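Side-chain contacts in bromo domain containing protein (Cryptosporidium parvum, PDB 5U9N), which probably recognises acetylated lysines on chromatin or other proteins through bromodomains, the second of which is described here with bromosporine bound: residues R10-C13 against L14-N18; P96-F99 against E100-K104; L131-F134 against N135-N139. All coordinates share one frame; numbering follows the deposited sequence.

Contact 1 (R10-C13 against L14-N18); sequences RNEC and LRILN. With SO4 (sulfate ion), chain D.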
loop_
_atom_site.group_PDB
_atom_site.type_symbol
_atom_site.label_atom_id
_atom_site.label_comp_id
_atom_site.label_asym_id
_atom_site.label_seq_id
_atom_site.Cartn_x
_atom_site.Cartn_y
_atom_site.Cartn_z
ATOM N N ARG A 10 -5.281 -8.727 -12.004
ATOM C CA ARG A 10 -4.095 -7.922 -11.705
ATOM C C ARG A 10 -4.280 -6.472 -12.163
ATOM O O ARG A 10 -3.816 -5.566 -11.487
ATOM C CB ARG A 10 -2.859 -8.524 -12.373
ATOM C CG ARG A 10 -2.403 -9.813 -11.747
ATOM C CD ARG A 10 -1.438 -10.555 -12.642
ATOM N NE ARG A 10 -1.137 -11.893 -12.128
ATOM C CZ ARG A 10 -0.209 -12.167 -11.218
ATOM N NH1 ARG A 10 0.551 -11.196 -10.717
ATOM N NH2 ARG A 10 -0.011 -13.417 -10.819
ATOM N N ASN A 11 -4.930 -6.254 -13.320
ATOM C CA ASN A 11 -5.226 -4.896 -13.799
ATOM C C ASN A 11 -6.274 -4.241 -12.898
ATOM O O ASN A 11 -6.210 -3.035 -12.658
ATOM C CB ASN A 11 -5.700 -4.908 -15.263
ATOM C CG ASN A 11 -4.584 -5.175 -16.267
ATOM O OD1 ASN A 11 -3.440 -4.744 -16.090
ATOM N ND2 ASN A 11 -4.919 -5.794 -17.394
ATOM N N GLU A 12 -7.203 -5.050 -12.342
ATOM C CA GLU A 12 -8.206 -4.573 -11.375
ATOM C C GLU A 12 -7.491 -4.125 -10.072
ATOM O O GLU A 12 -7.880 -3.119 -9.471
ATOM C CB GLU A 12 -9.257 -5.679 -11.106
ATOM C CG GLU A 12 -10.344 -5.314 -10.102
ATOM C CD GLU A 12 -11.215 -4.124 -10.451
ATOM O OE1 GLU A 12 -11.269 -3.746 -11.643
ATOM O OE2 GLU A 12 -11.838 -3.558 -9.523
ATOM N N CYS A 13 -6.388 -4.818 -9.706
ATOM C CA CYS A 13 -5.546 -4.427 -8.565
ATOM C C CYS A 13 -4.798 -3.135 -8.882
ATOM O O CYS A 13 -4.687 -2.261 -8.028
ATOM C CB CYS A 13 -4.568 -5.545 -8.206
ATOM S SG CYS A 13 -5.335 -6.978 -7.427
ATOM N N LEU A 14 -4.243 -3.035 -10.093
ATOM C CA LEU A 14 -3.510 -1.845 -10.504
ATOM C C LEU A 14 -4.443 -0.620 -10.589
ATOM O O LEU A 14 -4.056 0.482 -10.184
ATOM C CB LEU A 14 -2.829 -2.093 -11.835
ATOM C CG LEU A 14 -2.034 -0.924 -12.382
ATOM C CD1 LEU A 14 -0.855 -0.594 -11.475
ATOM C CD2 LEU A 14 -1.601 -1.200 -13.811
ATOM N N ARG A 15 -5.664 -0.813 -11.111
ATOM C CA ARG A 15 -6.681 0.251 -11.162
ATOM C C ARG A 15 -6.894 0.833 -9.756
ATOM O O ARG A 15 -6.852 2.049 -9.586
ATOM C CB ARG A 15 -8.016 -0.306 -11.700
ATOM C CG ARG A 15 -9.091 0.751 -11.915
ATOM C CD ARG A 15 -10.438 0.128 -12.295
ATOM N NE ARG A 15 -11.052 -0.618 -11.182
ATOM C CZ ARG A 15 -11.724 -0.074 -10.164
ATOM N NH1 ARG A 15 -11.866 1.243 -10.078
ATOM N NH2 ARG A 15 -12.245 -0.843 -9.220
ATOM N N ILE A 16 -7.110 -0.040 -8.757
ATOM C CA ILE A 16 -7.361 0.390 -7.380
ATOM C C ILE A 16 -6.109 1.062 -6.779
ATOM O O ILE A 16 -6.231 2.088 -6.118
ATOM C CB ILE A 16 -7.843 -0.799 -6.515
ATOM C CG1 ILE A 16 -9.287 -1.177 -6.925
ATOM C CG2 ILE A 16 -7.756 -0.462 -4.999
ATOM C CD1 ILE A 16 -9.776 -2.468 -6.362
ATOM N N LEU A 17 -4.929 0.500 -7.027
ATOM C CA LEU A 17 -3.657 1.094 -6.590
ATOM C C LEU A 17 -3.511 2.519 -7.143
ATOM O O LEU A 17 -3.147 3.433 -6.405
ATOM C CB LEU A 17 -2.489 0.229 -7.083
ATOM C CG LEU A 17 -1.127 0.507 -6.444
ATOM C CD1 LEU A 17 -1.049 -0.084 -5.056
ATOM C CD2 LEU A 17 -0.012 -0.061 -7.305
ATOM N N ASN A 18 -3.826 2.708 -8.435
ATOM C CA ASN A 18 -3.767 4.021 -9.075
ATOM C C ASN A 18 -4.780 5.002 -8.475
ATOM O O ASN A 18 -4.532 6.204 -8.501
ATOM C CB ASN A 18 -4.006 3.901 -10.593
ATOM C CG ASN A 18 -2.785 3.464 -11.369
ATOM O OD1 ASN A 18 -1.652 3.523 -10.885
ATOM N ND2 ASN A 18 -2.984 3.090 -12.622
HETATM S S SO4 D . -2.640 -15.654 -12.909
HETATM O O1 SO4 D . -2.017 -15.142 -11.690
HETATM O O2 SO4 D . -3.842 -16.410 -12.553
HETATM O O3 SO4 D . -1.693 -16.529 -13.600
HETATM O O4 SO4 D . -2.998 -14.538 -13.789
#
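Leu14, Arg15, Ile16 and Leu17 each direct a backbone N-H to the carbonyl oxygen four residues earlier, on Arg10, Asn11, Glu12 and Cys13 respectively, and residues 10-18 therefore run as unbroken alpha-helix. Upon this ladder sits an i to i+3 salt bridge, in which Arg15 takes hold of Glu12 side-on with two nitrogens. Arg15 NH2 meets Glu12 OE2 at 2.8 Å in an almost straight bond (173°), whereas Arg15 NE to Glu12 OE1 is longer, at 3.2 Å. Both oxygens stay near the guanidinium plane, but the two flat groups are twisted 39° apart: OE2 is approached on its syn side, OE1 from above the carboxylate plane. The bend of the Glu12 chain at chi2 (60°) brings the carboxylate back alongside Arg15. Ser141 OG, a second partner of OE2, helps to fix the carboxylate where Val143 and Leu146 of helix 143-148 also touch the Glu12 side chain. Helix 9-20 is the first of the four bundle helices of the bromodomain, and the sides of this segment face different neighbours. Ile16 leans on helix 122-139, Leu14 and Leu17 touch helix 57-65, and Cys13 reaches both. Ile16 CD1, a buried methyl, lies 3.9 Å from Glu12 OE2. Arg10, extended from CG to NE, leads away from residues 14-18. Arg10 NH2 binds O1 of a sulfate, probably from the crystallisation liquor, at 2.8 Å, and Arg10 NE adds a weak bond to that oxygen at 3.4 Å.

Contact 2 (P96-F99 against E100-K104); sequences PHEF and ERLVK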
loop_
_atom_site.group_PDB
_atom_site.type_symbol
_atom_site.label_atom_id
_atom_site.label_comp_id
_atom_site.label_asym_id
_atom_site.label_seq_id
_atom_site.Cartn_x
_atom_site.Cartn_y
_atom_site.Cartn_z
ATOM N N PRO A 96 -5.325 -12.097 -5.349
ATOM C CA PRO A 96 -5.822 -10.847 -4.753
ATOM C C PRO A 96 -5.671 -10.807 -3.226
ATOM O O PRO A 96 -5.642 -9.737 -2.643
ATOM C CB PRO A 96 -7.319 -10.843 -5.152
ATOM C CG PRO A 96 -7.436 -11.797 -6.250
ATOM C CD PRO A 96 -6.421 -12.841 -6.008
ATOM N N HIS A 97 -5.546 -11.969 -2.594
ATOM C CA HIS A 97 -5.424 -12.076 -1.137
ATOM C C HIS A 97 -4.052 -11.560 -0.703
ATOM O O HIS A 97 -3.961 -10.842 0.282
ATOM C CB HIS A 97 -5.640 -13.536 -0.679
ATOM C CG HIS A 97 -6.920 -14.129 -1.164
ATOM N ND1 HIS A 97 -8.047 -14.150 -0.367
ATOM C CD2 HIS A 97 -7.223 -14.685 -2.364
ATOM C CE1 HIS A 97 -8.990 -14.731 -1.095
ATOM N NE2 HIS A 97 -8.536 -15.051 -2.311
ATOM N N GLU A 98 -2.993 -11.888 -1.460
ATOM C CA GLU A 98 -1.664 -11.347 -1.173
ATOM C C GLU A 98 -1.623 -9.826 -1.491
ATOM O O GLU A 98 -0.996 -9.071 -0.758
ATOM C CB GLU A 98 -0.560 -12.096 -1.960
ATOM C CG GLU A 98 0.801 -11.420 -1.830
ATOM C CD GLU A 98 2.010 -12.300 -2.036
ATOM O OE1 GLU A 98 3.047 -12.034 -1.384
ATOM O OE2 GLU A 98 1.944 -13.221 -2.882
ATOM N N PHE A 99 -2.268 -9.388 -2.590
ATOM C CA PHE A 99 -2.305 -7.969 -2.910
ATOM C C PHE A 99 -2.963 -7.205 -1.765
ATOM O O PHE A 99 -2.440 -6.161 -1.342
ATOM C CB PHE A 99 -3.073 -7.708 -4.228
ATOM C CG PHE A 99 -3.194 -6.248 -4.581
ATOM C CD1 PHE A 99 -2.164 -5.586 -5.221
ATOM C CD2 PHE A 99 -4.302 -5.519 -4.203
ATOM C CE1 PHE A 99 -2.260 -4.224 -5.502
ATOM C CE2 PHE A 99 -4.417 -4.173 -4.542
ATOM C CZ PHE A 99 -3.381 -3.532 -5.159
ATOM N N GLU A 100 -4.108 -7.716 -1.257
ATOM C CA GLU A 100 -4.803 -7.076 -0.132
ATOM C C GLU A 100 -3.866 -6.948 1.085
ATOM O O GLU A 100 -3.783 -5.886 1.703
ATOM C CB GLU A 100 -6.047 -7.866 0.250
ATOM C CG GLU A 100 -6.928 -7.153 1.259
ATOM C CD GLU A 100 -8.070 -7.976 1.814
ATOM O OE1 GLU A 100 -8.523 -8.915 1.120
ATOM O OE2 GLU A 100 -8.540 -7.653 2.929
ATOM N N ARG A 101 -3.186 -8.032 1.436
ATOM C CA ARG A 101 -2.230 -8.028 2.544
ATOM C C ARG A 101 -1.151 -6.932 2.382
ATOM O O ARG A 101 -0.860 -6.202 3.329
ATOM C CB ARG A 101 -1.545 -9.380 2.641
ATOM C CG ARG A 101 -0.671 -9.511 3.875
ATOM C CD ARG A 101 -0.069 -10.891 4.013
ATOM N NE ARG A 101 1.095 -11.058 3.157
ATOM C CZ ARG A 101 2.285 -10.492 3.375
ATOM N NH1 ARG A 101 3.295 -10.717 2.545
ATOM N NH2 ARG A 101 2.467 -9.686 4.421
ATOM N N LEU A 102 -0.545 -6.851 1.196
ATOM C CA LEU A 102 0.569 -5.952 0.951
ATOM C C LEU A 102 0.124 -4.495 1.016
ATOM O O LEU A 102 0.810 -3.674 1.615
ATOM C CB LEU A 102 1.223 -6.261 -0.412
ATOM C CG LEU A 102 2.093 -7.558 -0.483
ATOM C CD1 LEU A 102 2.648 -7.767 -1.924
ATOM C CD2 LEU A 102 3.262 -7.516 0.521
ATOM N N VAL A 103 -1.021 -4.171 0.434
ATOM C CA VAL A 103 -1.528 -2.796 0.488
ATOM C C VAL A 103 -1.836 -2.405 1.945
ATOM O O VAL A 103 -1.441 -1.325 2.372
ATOM C CB VAL A 103 -2.760 -2.595 -0.417
ATOM C CG1 VAL A 103 -3.434 -1.262 -0.124
ATOM C CG2 VAL A 103 -2.365 -2.687 -1.893
ATOM N N LYS A 104 -2.507 -3.281 2.705
ATOM C CA LYS A 104 -2.854 -2.984 4.090
ATOM C C LYS A 104 -1.624 -2.943 4.985
ATOM O O LYS A 104 -1.616 -2.197 5.961
ATOM C CB LYS A 104 -3.849 -3.980 4.619
ATOM C CG LYS A 104 -5.210 -3.809 4.001
ATOM C CD LYS A 104 -6.202 -4.751 4.635
ATOM C CE LYS A 104 -7.620 -4.331 4.409
ATOM N NZ LYS A 104 -8.589 -5.351 4.957
#
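Val103 lays one methyl over the face of the Phe99 ring, an i to i+4 CH-pi contact on helix 96-113, the third helix of the bromodomain's four-helix bundle. The CG2 methyl of Val103 stands 3.8 Å from the centroid of the Phe99 ring and 23° off its normal, displaced toward the rim. Its nearest ring atom is accordingly Phe99 CZ, at 3.5 Å from Val103 CG2. Phe99 reaches this position with CG trans to the backbone N (chi1 178°), while CG2 of Val103 sits beside its own backbone N and can touch both the ring and Phe99 O. The same turn is closed by the bond from Val103 N to Phe99 O, one of four successive backbone bonds linking residues 96-99 to 100-103. Around the pair, Ile60 and Leu64 of helix 57-65 touch the Phe99 side chain, and Phe134 of helix 122-139 touches the valine.

A looser group lies on another side of the helix. Glu98 and Leu102 run side by side, with Glu98 CG 4.1 Å from Leu102 CD1, and Glu98 OE1 approaches the edge of the Arg101 guanidinium near its plane. At 4.2 Å from Glu98 OE1 to Arg101 NH1 the opposite charges probably attract, but they form no salt bridge; Arg101 NH2 instead pairs with Glu53. The extended Glu100 chain carries its carboxylate to Lys104, one turn on, where Lys104 NZ forms a salt bridge with Glu100, its hydrogen bond using the anti lone pair of Glu100 OE2 at 3.1 Å.

Contact 3 (L131-F134 against N135-N139); sequences LNKF and NNLWN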
loop_
_atom_site.group_PDB
_atom_site.type_symbol
_atom_site.label_atom_id
_atom_site.label_comp_id
_atom_site.label_asym_id
_atom_site.label_seq_id
_atom_site.Cartn_x
_atom_site.Cartn_y
_atom_site.Cartn_z
ATOM N N LEU A 131 -6.409 3.674 3.941
ATOM C CA LEU A 131 -6.908 2.351 4.310
ATOM C C LEU A 131 -8.438 2.324 4.200
ATOM O O LEU A 131 -9.008 1.336 3.747
ATOM C CB LEU A 131 -6.486 1.996 5.737
ATOM C CG LEU A 131 -7.131 0.721 6.324
ATOM C CD1 LEU A 131 -6.676 -0.506 5.570
ATOM C CD2 LEU A 131 -6.800 0.572 7.776
ATOM N N ASN A 132 -9.093 3.395 4.640
ATOM C CA ASN A 132 -10.540 3.504 4.555
ATOM C C ASN A 132 -10.977 3.589 3.084
ATOM O O ASN A 132 -11.919 2.915 2.691
ATOM C CB ASN A 132 -11.034 4.717 5.337
ATOM C CG ASN A 132 -10.916 4.567 6.840
ATOM O OD1 ASN A 132 -10.298 3.622 7.361
ATOM N ND2 ASN A 132 -11.471 5.529 7.572
ATOM N N LYS A 133 -10.267 4.383 2.271
ATOM C CA LYS A 133 -10.529 4.462 0.834
ATOM C C LYS A 133 -10.274 3.096 0.180
ATOM O O LYS A 133 -11.039 2.690 -0.675
ATOM C CB LYS A 133 -9.644 5.540 0.182
ATOM C CG LYS A 133 -9.871 5.714 -1.350
ATOM C CD LYS A 133 -11.239 6.321 -1.677
ATOM C CE LYS A 133 -11.385 6.583 -3.164
ATOM N NZ LYS A 133 -12.679 7.245 -3.504
ATOM N N PHE A 134 -9.193 2.399 0.566
ATOM C CA PHE A 134 -8.896 1.082 -0.001
ATOM C C PHE A 134 -10.025 0.092 0.287
ATOM O O PHE A 134 -10.434 -0.646 -0.614
ATOM C CB PHE A 134 -7.571 0.515 0.530
ATOM C CG PHE A 134 -7.235 -0.845 -0.068
ATOM C CD1 PHE A 134 -7.173 -1.021 -1.445
ATOM C CD2 PHE A 134 -7.151 -1.976 0.740
ATOM C CE1 PHE A 134 -6.982 -2.285 -1.997
ATOM C CE2 PHE A 134 -6.915 -3.235 0.184
ATOM C CZ PHE A 134 -6.831 -3.379 -1.183
ATOM N N ASN A 135 -10.505 0.047 1.538
ATOM C CA ASN A 135 -11.579 -0.876 1.915
ATOM C C ASN A 135 -12.823 -0.642 1.120
ATOM O O ASN A 135 -13.486 -1.595 0.750
ATOM C CB ASN A 135 -11.912 -0.763 3.403
ATOM C CG ASN A 135 -10.897 -1.433 4.293
ATOM O OD1 ASN A 135 -10.394 -2.516 3.990
ATOM N ND2 ASN A 135 -10.669 -0.880 5.463
ATOM N N ASN A 136 -13.160 0.612 0.865
ATOM C CA ASN A 136 -14.355 0.942 0.106
ATOM C C ASN A 136 -14.222 0.530 -1.373
ATOM O O ASN A 136 -15.197 0.064 -1.955
ATOM C CB ASN A 136 -14.672 2.434 0.222
ATOM C CG ASN A 136 -15.490 2.744 1.460
ATOM O OD1 ASN A 136 -16.728 2.661 1.449
ATOM N ND2 ASN A 136 -14.816 2.960 2.590
ATOM N N LEU A 137 -13.033 0.704 -1.973
ATOM C CA LEU A 137 -12.792 0.288 -3.355
ATOM C C LEU A 137 -12.764 -1.231 -3.448
ATOM O O LEU A 137 -13.382 -1.817 -4.341
ATOM C CB LEU A 137 -11.448 0.849 -3.863
ATOM C CG LEU A 137 -11.347 2.373 -3.970
ATOM C CD1 LEU A 137 -9.999 2.785 -4.460
ATOM C CD2 LEU A 137 -12.428 2.930 -4.868
ATOM N N TRP A 138 -12.030 -1.861 -2.542
ATOM C CA TRP A 138 -11.871 -3.316 -2.507
ATOM C C TRP A 138 -13.205 -4.043 -2.299
ATOM O O TRP A 138 -13.482 -5.019 -2.987
ATOM C CB TRP A 138 -10.899 -3.692 -1.381
ATOM C CG TRP A 138 -10.272 -5.038 -1.527
ATOM C CD1 TRP A 138 -10.305 -6.053 -0.627
ATOM C CD2 TRP A 138 -9.368 -5.443 -2.552
ATOM N NE1 TRP A 138 -9.510 -7.083 -1.050
ATOM C CE2 TRP A 138 -8.897 -6.724 -2.213
ATOM C CE3 TRP A 138 -8.955 -4.869 -3.759
ATOM C CZ2 TRP A 138 -8.082 -7.464 -3.060
ATOM C CZ3 TRP A 138 -8.077 -5.572 -4.561
ATOM C CH2 TRP A 138 -7.658 -6.862 -4.212
ATOM N N ASN A 139 -14.025 -3.572 -1.357
ATOM C CA ASN A 139 -15.311 -4.208 -1.038
ATOM C C ASN A 139 -16.327 -4.161 -2.198
ATOM O O ASN A 139 -17.219 -4.994 -2.214
ATOM C CB ASN A 139 -15.945 -3.556 0.184
ATOM C CG ASN A 139 -15.225 -3.845 1.473
ATOM O OD1 ASN A 139 -14.329 -4.695 1.542
ATOM N ND2 ASN A 139 -15.584 -3.112 2.521
HETATM O O HOH W 1 -11.582 1.260 7.040
#
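Phe134 and Trp138 form a local aromatic contact one turn apart on helix 122-139, the last of the four bundle helices, on the side that faces helices 9-20 and 96-113. The two side chains lie alongside each other and point the same way, each with CG trans to its backbone N (chi1 -179° in Phe134). Their rings are inclined at 34°, an oblique pairing in which a corner of one ring covers part of the other. Phe134 CZ sits over one indole face, 3.5 Å from Trp138 CD2, and Trp138 CB in turn lies above one face of the Phe134 ring in a CH-pi contact, 4.2 Å from its centroid. Each ring thus offers a face to carbon of the other residue, and Ile16 and Leu20 of helix 9-20 also pack on Phe134.

On the polar side, asparagines take over. Asn136 ND2 curls back to Asn132 O at 2.9 Å in a nearly straight bond (172°), and the backbone N of Asn136 reaches the same oxygen at 3.2 Å from the opposite face of the carbonyl plane, so one acceptor is gripped twice. Asn132 and Asn135 are joined through a water, which donates to Asn132 OD1 at 2.7 Å and accepts from Asn135 ND2 at 2.8 Å. Leu131 CG lies beside that amide, 4.0 Å from Asn135 ND2, while its side chain also packs on Phe107 and Met111. Such a helix, aromatic and aliphatic within and amide-rich without, befits the all-helical, left-handed four-helix bundle of the bromodomain.

From the N terminus, contact 1 comes first on helix 9-20, contact 2 follows at the start of helix 96-113, and contact 3 lies in the later part of helix 122-139. Each joins successive turns of a single helix and closes no loop; the three stand in series, neither nesting nor crossing. Their centres are about 12 Å from one another, and their inward-facing side chains meet. Ile16 and Cys13 SG of contact 1 pack on the Trp138 ring of contact 3, Phe99 of contact 2 reaches Cys13 O and Trp138, and Glu100 probably accepts a weak hydrogen bond from Trp138 NE1. Three of the four bundle helices are thereby tied together, away from the bromosporine pocket.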